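Local coordinates for putative enoyl-CoA hydratase (Streptomyces avermitilis, PDB 3GKB), which is a putative enoyl-CoA hydratase of the crotonase-like family, probably acting on acyl-CoA thioesters, though its own reaction has not been established, at residues I23-P28 with S59-E64; P63-A68 with K116-G121. All blocks are in the same frame, centred on the assembly; numbering follows the deposited sequence.

Contact 1: residues I23-P28 with S59-E64; sequences ILDNPP and SSADPE
The carbonyl oxygen of Leu-24 receives two N-H groups. The backbone N of Ala-61 reaches Leu-24 O at 2.8 Å in an almost straight bond (176° at the hydrogen), and the amide ND2 of Asn-30 supplies the second. One step back, Leu-24 N donates to Ser-59 O, also at 2.8 Å, so the ends of the parallel strands 19-24 and 55-60 are joined through both the N and the O of Leu-24, which straddle Ser-60 in the parallel pattern. Ile-23 and Ser-59 share one face of the sheet, Leu-24 and Ser-60 the other, where Leu-24 packs against Phe-66 and Leu-67. The methyl CG2 of Ile-23 meets Ala-61 CB at 3.7 Å. That same CB lies 3.6 Å from Asp-25 CG, a fit that a small residue makes easy, while Asp-25 OD2 forms a salt bridge with Arg-12. Beyond the last backbone bond, side chains shape the turn. Ser-60 holds OG anti to its backbone N (chi1 178°), from where it accepts Asp-62 N at 2.9 Å in an ST turn and also bonds to Phe-65. Asp-62 repeats the device: its OD1 takes Glu-64 N at 2.9 Å, an Asx turn, and Phe-65 N as well. The other oxygen, OD2, comes within 3.1 Å of Pro-28 O, although both are acceptors. A water is placed to donate to Asp-62 OD1 (2.9 Å) and to Pro-28 O, bridging the two segments, though more acceptors surround it than it has protons. Short hydroxyl and carboxylate side chains thus suit this turn, bringing acceptors to backbone N-H groups beyond the ends of the strands; the N-H groups donated to OD1 would probably stabilise the negative charge of Asp-62.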
ATOM      1  N   ILE B  23      11.283  20.339 -19.565  1.00 16.79           N
ATOM      2  CA  ILE B  23      11.811  19.272 -20.397  1.00 17.23           C
ATOM      3  C   ILE B  23      13.286  19.144 -20.076  1.00 16.37           C
ATOM      4  O   ILE B  23      14.067  20.090 -20.274  1.00 17.05           O
ATOM      5  CB  ILE B  23      11.644  19.578 -21.915  1.00 18.45           C
ATOM      6  CG1 ILE B  23      10.161  19.839 -22.247  1.00 22.07           C
ATOM      7  CG2 ILE B  23      12.214  18.407 -22.743  1.00 19.44           C
ATOM      8  CD1 ILE B  23       9.912  20.440 -23.644  1.00 26.48           C
ATOM      9  N   LEU B  24      13.668  17.963 -19.599  1.00 16.57           N
ATOM     10  CA  LEU B  24      15.012  17.674 -19.159  1.00 16.94           C
ATOM     11  C   LEU B  24      15.849  17.227 -20.370  1.00 17.77           C
ATOM     12  O   LEU B  24      15.432  16.345 -21.117  1.00 17.26           O
ATOM     13  CB  LEU B  24      14.979  16.600 -18.060  1.00 17.41           C
ATOM     14  CG  LEU B  24      14.111  16.957 -16.832  1.00 17.82           C
ATOM     15  CD1 LEU B  24      13.617  15.705 -16.100  1.00 17.64           C
ATOM     16  CD2 LEU B  24      14.880  17.825 -15.894  1.00 16.82           C
ATOM     17  N   ASP B  25      16.988  17.891 -20.589  1.00 18.42           N
ATOM     18  CA  ASP B  25      17.783  17.723 -21.821  1.00 19.77           C
ATOM     19  C   ASP B  25      19.259  18.004 -21.537  1.00 19.55           C
ATOM     20  O   ASP B  25      19.729  19.163 -21.615  1.00 19.11           O
ATOM     21  CB  ASP B  25      17.239  18.626 -22.935  1.00 20.15           C
ATOM     22  CG  ASP B  25      17.810  18.299 -24.327  1.00 23.75           C
ATOM     23  OD1 ASP B  25      18.693  17.423 -24.456  1.00 25.35           O
ATOM     24  OD2 ASP B  25      17.322  18.908 -25.325  1.00 29.00           O
ATOM     25  N   ASN B  26      19.969  16.946 -21.136  1.00 18.56           N
ATOM     26  CA  ASN B  26      21.378  17.036 -20.760  1.00 19.27           C
ATOM     27  C   ASN B  26      22.127  15.867 -21.383  1.00 19.32           C
ATOM     28  O   ASN B  26      22.418  14.875 -20.714  1.00 19.61           O
ATOM     29  CB  ASN B  26      21.545  17.044 -19.240  1.00 18.36           C
ATOM     30  CG  ASN B  26      22.959  17.207 -18.815  1.00 21.05           C
ATOM     31  OD1 ASN B  26      23.707  17.958 -19.432  1.00 20.55           O
ATOM     32  ND2 ASN B  26      23.341  16.543 -17.724  1.00 21.29           N
ATOM     33  N   PRO B  27      22.456  15.976 -22.679  1.00 20.05           N
ATOM     34  CA  PRO B  27      23.146  14.895 -23.378  1.00 20.06           C
ATOM     35  C   PRO B  27      24.437  14.436 -22.703  1.00 19.98           C
ATOM     36  O   PRO B  27      25.104  15.225 -22.039  1.00 20.45           O
ATOM     37  CB  PRO B  27      23.461  15.510 -24.740  1.00 20.70           C
ATOM     38  CG  PRO B  27      22.491  16.552 -24.928  1.00 21.05           C
ATOM     39  CD  PRO B  27      22.180  17.111 -23.575  1.00 20.68           C
ATOM     40  N   PRO B  28      24.820  13.163 -22.898  1.00 20.33           N
ATOM     41  CA  PRO B  28      24.173  12.144 -23.737  1.00 19.92           C
ATOM     42  C   PRO B  28      23.102  11.254 -23.081  1.00 19.65           C
ATOM     43  O   PRO B  28      22.397  10.551 -23.797  1.00 20.02           O
ATOM     44  CB  PRO B  28      25.357  11.286 -24.193  1.00 20.44           C
ATOM     45  CG  PRO B  28      26.335  11.389 -23.059  1.00 20.24           C
ATOM     46  CD  PRO B  28      26.135  12.722 -22.407  1.00 19.97           C
ATOM     47  N   SER B  59       9.143  16.165 -18.197  1.00 14.31           N
ATOM     48  CA  SER B  59       9.341  15.155 -19.225  1.00 14.98           C
ATOM     49  C   SER B  59      10.797  15.184 -19.680  1.00 14.64           C
ATOM     50  O   SER B  59      11.576  16.064 -19.310  1.00 15.77           O
ATOM     51  CB  SER B  59       8.370  15.367 -20.401  1.00 14.78           C
ATOM     52  OG  SER B  59       8.685  16.556 -21.117  1.00 16.97           O
ATOM     53  N   SER B  60      11.189  14.202 -20.473  1.00 15.37           N
ATOM     54  CA  SER B  60      12.553  14.180 -20.989  1.00 15.74           C
ATOM     55  C   SER B  60      12.646  14.377 -22.509  1.00 16.62           C
ATOM     56  O   SER B  60      11.816  13.859 -23.243  1.00 16.51           O
ATOM     57  CB  SER B  60      13.195  12.841 -20.655  1.00 15.21           C
ATOM     58  OG  SER B  60      14.507  12.788 -21.178  1.00 15.45           O
ATOM     59  N   ALA B  61      13.690  15.065 -22.957  1.00 17.32           N
ATOM     60  CA  ALA B  61      14.022  15.147 -24.386  1.00 18.99           C
ATOM     61  C   ALA B  61      14.836  13.935 -24.890  1.00 20.15           C
ATOM     62  O   ALA B  61      14.976  13.721 -26.108  1.00 20.04           O
ATOM     63  CB  ALA B  61      14.761  16.463 -24.666  1.00 18.75           C
ATOM     64  N   ASP B  62      15.356  13.132 -23.963  1.00 20.53           N
ATOM     65  CA  ASP B  62      16.232  11.992 -24.331  1.00 22.05           C
ATOM     66  C   ASP B  62      15.354  10.786 -24.684  1.00 22.38           C
ATOM     67  O   ASP B  62      14.472  10.420 -23.908  1.00 21.90           O
ATOM     68  CB  ASP B  62      17.162  11.685 -23.156  1.00 21.76           C
ATOM     69  CG  ASP B  62      18.199  10.618 -23.466  1.00 24.86           C
ATOM     70  OD1 ASP B  62      17.822   9.468 -23.791  1.00 22.87           O
ATOM     71  OD2 ASP B  62      19.406  10.941 -23.314  1.00 28.56           O
ATOM     72  N   PRO B  63      15.580  10.165 -25.860  1.00 23.42           N
ATOM     73  CA  PRO B  63      14.686   9.083 -26.268  1.00 23.81           C
ATOM     74  C   PRO B  63      14.730   7.811 -25.404  1.00 23.07           C
ATOM     75  O   PRO B  63      13.829   7.005 -25.522  1.00 24.38           O
ATOM     76  CB  PRO B  63      15.127   8.759 -27.716  1.00 24.54           C
ATOM     77  CG  PRO B  63      16.493   9.364 -27.875  1.00 25.16           C
ATOM     78  CD  PRO B  63      16.584  10.508 -26.894  1.00 24.49           C
ATOM     79  N   GLU B  64      15.771   7.615 -24.593  1.00 21.10           N
ATOM     80  CA  GLU B  64      15.902   6.383 -23.804  1.00 20.03           C
ATOM     81  C   GLU B  64      15.880   6.602 -22.285  1.00 19.07           C
ATOM     82  O   GLU B  64      15.440   5.704 -21.525  1.00 18.46           O
ATOM     83  CB  GLU B  64      17.196   5.672 -24.191  1.00 19.77           C
ATOM     84  CG  GLU B  64      17.344   4.361 -23.463  1.00 23.52           C
ATOM     85  CD  GLU B  64      18.315   3.392 -24.121  1.00 28.44           C
ATOM     86  OE1 GLU B  64      18.971   3.781 -25.117  1.00 29.29           O
ATOM     87  OE2 GLU B  64      18.383   2.244 -23.605  1.00 30.47           O
TER
HETATM   88  O   HOH W   1      20.342   8.438 -24.718  1.00 29.42           O

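Contact 2: residues P63-A68 with K116-G121; sequences PEFFLA and KARGGG
Residues 63-68 and 116-121 probably correspond to the loop and the glycine-rich helix start whose backbone N-H groups form the oxyanion hole in crotonase-family enzymes. Lys-116 pairs with Phe-65 as in parallel strands: its N donates to Glu-64 O at 2.9 Å, and its O accepts Phe-66 N at 2.8 Å, that donor standing well above the carbonyl plane (41°). The Lys-116 chain runs obliquely past the Phe-65 ring, with CD 3.9 Å from Phe-65 CE1, while Glu-64 CG lies over one ring face toward the rim. At the ring's edge, near its plane, Arg-118 NH1 approaches CE1 at 4.1 Å. A long aliphatic chain and a flat aromatic suit each other here, and an alanine in place of Phe-65 would probably open a gap beside Lys-116 CD and take the ring edge from Arg-118 NH1, leaving the Lys-116 chain freer to shift. A bend at chi4 (65°) turns Lys-116 NZ toward Glu-64 OE2, a long salt bridge of 3.8 Å; Arg-268 is the stronger partner of that carboxylate. A water ties NZ back to Glu-64 O, and another links Ala-68 O to Arg-118 NH1. Further on, Leu-67 CB rests on Gly-121 CA at 3.7 Å. Any CB at Gly-121 would collide with Leu-67 O, so glycine fits this tight approach, and Gly-119 has a positive phi (53°) at the N-cap. Around the contact, Phe-66 packs on strand 108-113 and helix 120-127, which Leu-67 also touches; Arg-118 pairs with Glu-271 of helix 270-280, and strand 116-118 is hydrogen-bonded to strand 139-141 in the small sheet.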
ATOM      1  N   PRO B  63      15.580  10.165 -25.860  1.00 23.42           N
ATOM      2  CA  PRO B  63      14.686   9.083 -26.268  1.00 23.81           C
ATOM      3  C   PRO B  63      14.730   7.811 -25.404  1.00 23.07           C
ATOM      4  O   PRO B  63      13.829   7.005 -25.522  1.00 24.38           O
ATOM      5  CB  PRO B  63      15.127   8.759 -27.716  1.00 24.54           C
ATOM      6  CG  PRO B  63      16.493   9.364 -27.875  1.00 25.16           C
ATOM      7  CD  PRO B  63      16.584  10.508 -26.894  1.00 24.49           C
ATOM      8  N   GLU B  64      15.771   7.615 -24.593  1.00 21.10           N
ATOM      9  CA  GLU B  64      15.902   6.383 -23.804  1.00 20.03           C
ATOM     10  C   GLU B  64      15.880   6.602 -22.285  1.00 19.07           C
ATOM     11  O   GLU B  64      15.440   5.704 -21.525  1.00 18.46           O
ATOM     12  CB  GLU B  64      17.196   5.672 -24.191  1.00 19.77           C
ATOM     13  CG  GLU B  64      17.344   4.361 -23.463  1.00 23.52           C
ATOM     14  CD  GLU B  64      18.315   3.392 -24.121  1.00 28.44           C
ATOM     15  OE1 GLU B  64      18.971   3.781 -25.117  1.00 29.29           O
ATOM     16  OE2 GLU B  64      18.383   2.244 -23.605  1.00 30.47           O
ATOM     17  N   PHE B  65      16.366   7.768 -21.850  1.00 17.28           N
ATOM     18  CA  PHE B  65      16.522   8.092 -20.406  1.00 16.75           C
ATOM     19  C   PHE B  65      15.699   9.305 -19.986  1.00 16.72           C
ATOM     20  O   PHE B  65      15.704  10.333 -20.649  1.00 16.58           O
ATOM     21  CB  PHE B  65      17.997   8.324 -20.079  1.00 17.33           C
ATOM     22  CG  PHE B  65      18.846   7.178 -20.490  1.00 17.55           C
ATOM     23  CD1 PHE B  65      18.831   5.995 -19.749  1.00 21.35           C
ATOM     24  CD2 PHE B  65      19.556   7.224 -21.660  1.00 19.39           C
ATOM     25  CE1 PHE B  65      19.555   4.905 -20.167  1.00 20.04           C
ATOM     26  CE2 PHE B  65      20.261   6.127 -22.094  1.00 20.60           C
ATOM     27  CZ  PHE B  65      20.262   4.976 -21.357  1.00 21.08           C
ATOM     28  N   PHE B  66      14.971   9.163 -18.882  1.00 15.81           N
ATOM     29  CA  PHE B  66      14.319  10.301 -18.239  1.00 15.63           C
ATOM     30  C   PHE B  66      15.394  11.085 -17.498  1.00 15.74           C
ATOM     31  O   PHE B  66      15.695  12.236 -17.855  1.00 16.35           O
ATOM     32  CB  PHE B  66      13.211   9.813 -17.301  1.00 15.23           C
ATOM     33  CG  PHE B  66      12.533  10.902 -16.548  1.00 15.73           C
ATOM     34  CD1 PHE B  66      11.501  11.639 -17.130  1.00 16.42           C
ATOM     35  CD2 PHE B  66      12.938  11.232 -15.263  1.00 15.32           C
ATOM     36  CE1 PHE B  66      10.894  12.646 -16.425  1.00 16.54           C
ATOM     37  CE2 PHE B  66      12.326  12.264 -14.565  1.00 13.86           C
ATOM     38  CZ  PHE B  66      11.313  12.966 -15.150  1.00 16.00           C
ATOM     39  N   LEU B  67      16.011  10.423 -16.506  1.00 16.09           N
ATOM     40  CA  LEU B  67      17.195  10.914 -15.792  1.00 15.73           C
ATOM     41  C   LEU B  67      18.021   9.693 -15.424  1.00 15.98           C
ATOM     42  O   LEU B  67      17.536   8.823 -14.756  1.00 15.57           O
ATOM     43  CB  LEU B  67      16.845  11.681 -14.533  1.00 16.27           C
ATOM     44  CG  LEU B  67      16.248  13.085 -14.703  1.00 15.29           C
ATOM     45  CD1 LEU B  67      15.738  13.608 -13.314  1.00 14.91           C
ATOM     46  CD2 LEU B  67      17.245  14.070 -15.382  1.00 15.37           C
ATOM     47  N   ALA B  68      19.240   9.622 -15.923  1.00 15.15           N
ATOM     48  CA  ALA B  68      20.041   8.404 -15.819  1.00 15.64           C
ATOM     49  C   ALA B  68      20.315   8.019 -14.374  1.00 15.61           C
ATOM     50  O   ALA B  68      20.134   6.872 -13.996  1.00 16.26           O
ATOM     51  CB  ALA B  68      21.338   8.583 -16.556  1.00 15.65           C
ATOM     52  N   LYS B 116      14.023   5.285 -19.077  1.00 17.45           N
ATOM     53  CA  LYS B 116      14.660   4.787 -17.867  1.00 16.91           C
ATOM     54  C   LYS B 116      15.078   5.905 -16.913  1.00 16.53           C
ATOM     55  O   LYS B 116      15.662   6.923 -17.332  1.00 15.17           O
ATOM     56  CB  LYS B 116      15.891   3.937 -18.210  1.00 16.77           C
ATOM     57  CG  LYS B 116      15.572   2.663 -18.965  1.00 19.27           C
ATOM     58  CD  LYS B 116      16.808   2.152 -19.661  1.00 22.03           C
ATOM     59  CE  LYS B 116      16.600   0.809 -20.334  1.00 26.45           C
ATOM     60  NZ  LYS B 116      15.628   0.912 -21.437  1.00 30.02           N
ATOM     61  N   ALA B 117      14.791   5.673 -15.629  1.00 15.00           N
ATOM     62  CA  ALA B 117      15.212   6.554 -14.548  1.00 15.65           C
ATOM     63  C   ALA B 117      15.806   5.690 -13.453  1.00 14.28           C
ATOM     64  O   ALA B 117      15.166   4.761 -12.985  1.00 14.92           O
ATOM     65  CB  ALA B 117      14.016   7.366 -14.003  1.00 14.86           C
ATOM     66  N   ARG B 118      17.051   5.968 -13.087  1.00 14.30           N
ATOM     67  CA  ARG B 118      17.726   5.211 -12.066  1.00 14.33           C
ATOM     68  C   ARG B 118      18.357   6.120 -11.011  1.00 13.70           C
ATOM     69  O   ARG B 118      18.628   7.316 -11.253  1.00 14.84           O
ATOM     70  CB  ARG B 118      18.789   4.288 -12.638  1.00 14.12           C
ATOM     71  CG  ARG B 118      18.283   3.227 -13.589  1.00 16.65           C
ATOM     72  CD  ARG B 118      19.445   2.395 -14.020  1.00 17.43           C
ATOM     73  NE  ARG B 118      19.170   1.276 -14.922  1.00 14.80           N
ATOM     74  CZ  ARG B 118      19.301   1.310 -16.253  1.00 17.84           C
ATOM     75  NH1 ARG B 118      19.589   2.435 -16.871  1.00 16.76           N
ATOM     76  NH2 ARG B 118      19.140   0.196 -16.970  1.00 18.59           N
ATOM     77  N   GLY B 119      18.562   5.548  -9.832  1.00 14.25           N
ATOM     78  CA  GLY B 119      19.143   6.268  -8.693  1.00 14.91           C
ATOM     79  C   GLY B 119      18.419   7.549  -8.380  1.00 15.35           C
ATOM     80  O   GLY B 119      17.194   7.564  -8.202  1.00 14.72           O
ATOM     81  N   GLY B 120      19.164   8.644  -8.382  1.00 15.22           N
ATOM     82  CA  GLY B 120      18.568   9.954  -8.196  1.00 14.77           C
ATOM     83  C   GLY B 120      17.458  10.305  -9.175  1.00 14.64           C
ATOM     84  O   GLY B 120      16.547  11.059  -8.828  1.00 15.03           O
ATOM     85  N   GLY B 121      17.520   9.767 -10.397  1.00 14.51           N
ATOM     86  CA  GLY B 121      16.412   9.933 -11.349  1.00 13.64           C
ATOM     87  C   GLY B 121      15.156   9.238 -10.862  1.00 13.80           C
ATOM     88  O   GLY B 121      14.033   9.749 -11.037  1.00 13.55           O
TER
HETATM   89  O   HOH W   2      14.473   3.234 -22.333  1.00 38.09           O
HETATM   90  O   HOH W   3      20.316   4.979 -16.062  1.00 18.91           O

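How the contacts relate
The two contacts lie about 9 Å apart, centre to centre, and follow one another along the chain: contact 1 ends at 59-64, contact 2 begins at 63-68, and Pro-63 and Glu-64 belong to both. Contact 1 closes the beta-alpha-beta unit of strand 19-24, helix 34-48 and strand 55-60 at the C-terminal ends of the second and third strands of the six-stranded sheet; contact 2, deeper in the chain, carries the same loop over to the small sheet of strand 116-118 and to helix 120-127. Ser-60 OG, bonded to Phe-65 O at 2.8 Å, and Leu-24 CD1, packed on Phe-66 CZ, join them directly. Together they fix the loop that probably lines the acyl-CoA site.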